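Local coordinates for putative uncharacterized protein (Streptococcus suis, PDB 4XZ7) that is a transglutaminase with antiphagocytic properties that probably cross-links proteins, here the segment of a longer protein carrying the transglutaminase-like domain, at residues Ala262-Phe267 / Pro294-Arg299. Sequence-based numbering, arbitrary orientation.
Sequences AMCVGF and PHATAR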
# COMPACT_ATOMS: atom_id res chain seq x y z
N ALA B 262 -9.76 -14.49 -10.31
CA ALA B 262 -9.34 -15.15 -9.08
C ALA B 262 -8.32 -16.25 -9.32
O ALA B 262 -8.11 -16.69 -10.46
CB ALA B 262 -10.57 -15.72 -8.36
N MET B 263 -7.68 -16.65 -8.26
CA MET B 263 -6.84 -17.80 -8.21
C MET B 263 -7.43 -18.84 -7.29
O MET B 263 -8.48 -18.65 -6.80
CB MET B 263 -5.47 -17.41 -7.74
CG MET B 263 -4.70 -16.79 -8.84
SD MET B 263 -3.26 -15.90 -8.37
CE MET B 263 -2.35 -17.01 -7.39
N CYS B 264 -6.70 -19.91 -7.09
CA CYS B 264 -7.20 -21.09 -6.41
C CYS B 264 -7.85 -20.87 -5.04
O CYS B 264 -8.89 -21.38 -4.80
CB CYS B 264 -6.16 -22.23 -6.36
SG CYS B 264 -4.69 -21.94 -5.37
N VAL B 265 -7.22 -20.09 -4.18
CA VAL B 265 -7.78 -19.81 -2.90
C VAL B 265 -9.08 -19.06 -3.05
O VAL B 265 -10.01 -19.37 -2.40
CB VAL B 265 -6.81 -19.09 -1.95
CG1 VAL B 265 -7.51 -18.69 -0.67
CG2 VAL B 265 -5.63 -19.97 -1.63
N GLY B 266 -9.13 -18.11 -3.97
CA GLY B 266 -10.39 -17.42 -4.22
C GLY B 266 -11.51 -18.35 -4.62
O GLY B 266 -12.56 -18.41 -3.97
N PHE B 267 -11.30 -19.08 -5.71
CA PHE B 267 -12.25 -20.12 -6.13
C PHE B 267 -12.70 -21.02 -4.98
O PHE B 267 -13.88 -21.26 -4.80
CB PHE B 267 -11.64 -20.99 -7.22
CG PHE B 267 -11.72 -20.41 -8.59
CD1 PHE B 267 -12.72 -20.81 -9.47
CD2 PHE B 267 -10.76 -19.51 -9.04
CE1 PHE B 267 -12.78 -20.30 -10.76
CE2 PHE B 267 -10.81 -18.99 -10.33
CZ PHE B 267 -11.81 -19.39 -11.19
N PRO B 294 2.27 -25.35 -5.17
CA PRO B 294 1.30 -25.16 -4.09
C PRO B 294 -0.10 -24.83 -4.63
O PRO B 294 -0.24 -24.04 -5.57
CB PRO B 294 1.90 -23.98 -3.30
CG PRO B 294 3.38 -23.97 -3.67
CD PRO B 294 3.36 -24.36 -5.11
N HIS B 295 -1.12 -25.44 -4.05
CA HIS B 295 -2.46 -25.31 -4.58
C HIS B 295 -3.48 -25.31 -3.45
O HIS B 295 -3.14 -25.59 -2.29
CB HIS B 295 -2.74 -26.44 -5.58
CG HIS B 295 -3.94 -26.21 -6.45
ND1 HIS B 295 -4.04 -25.15 -7.33
CD2 HIS B 295 -5.10 -26.90 -6.57
CE1 HIS B 295 -5.20 -25.21 -7.96
NE2 HIS B 295 -5.86 -26.26 -7.52
N ALA B 296 -4.72 -24.99 -3.79
CA ALA B 296 -5.81 -24.96 -2.81
C ALA B 296 -7.09 -25.50 -3.41
O ALA B 296 -7.36 -25.32 -4.60
CB ALA B 296 -6.03 -23.55 -2.30
N THR B 297 -7.88 -26.19 -2.59
CA THR B 297 -9.12 -26.81 -3.03
C THR B 297 -10.15 -26.71 -1.90
O THR B 297 -9.80 -26.30 -0.80
CB THR B 297 -8.92 -28.32 -3.39
OG1 THR B 297 -8.44 -29.03 -2.24
CG2 THR B 297 -7.92 -28.49 -4.54
N ALA B 298 -11.40 -27.11 -2.16
CA ALA B 298 -12.34 -27.25 -1.06
C ALA B 298 -12.48 -28.71 -0.67
O ALA B 298 -12.31 -29.60 -1.51
CB ALA B 298 -13.70 -26.68 -1.41
N ARG B 299 -12.77 -28.95 0.60
CA ARG B 299 -13.25 -30.24 1.06
C ARG B 299 -14.72 -30.06 1.35
O ARG B 299 -15.10 -29.08 2.01
CB ARG B 299 -12.51 -30.69 2.29
CG ARG B 299 -11.14 -31.24 1.99
CD ARG B 299 -11.01 -32.61 2.59
NE ARG B 299 -10.90 -33.63 1.58
CZ ARG B 299 -11.04 -34.93 1.80
NH1 ARG B 299 -10.91 -35.77 0.79
NH2 ARG B 299 -11.33 -35.39 3.02
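Cys264 meets His295 and Ala296 where the first turn of helix 264-277 abuts strand 294-302, an arrangement that illustrates how the transglutaminase core brings cysteine and histidine together from separate elements. Cys264 CB lies against the imidazole, 3.5 Å from His295 CE1 and 3.7 Å from His295 ND1, approaching the ring obliquely. Beyond it, with chi1 at 67°, SG is wedged between N and C of its own residue, a rotation that brings it to the Ala296 backbone and methyl. Cys264 SG stands 3.4 Å from Ala296 N and 3.7 Å from Ala296 CB. It also makes an oblique sulfur-aromatic contact, 4.4 Å from the His295 ring centroid and 37° off the normal. Val265 CG2 packs 3.7 Å from Ala296 CB, an apolar contact beside the cysteine-imidazole one; Val265 also packs on Tyr169 of the second subunit. On the imidazole, ND1 is the nitrogen near the sulfur, while NE2 is hydrogen-bonded to Asp310 OD2, which helps fix the ring's rotation. This Cys-His-Asp order matches the catalytic triad of papain-like transglutaminases, as does the cysteine at a helix N-terminus. Such chemistry is consistent with Cys264 acting as nucleophile, His295 as its proton-transfer partner and Asp310 as the residue orienting the imidazole.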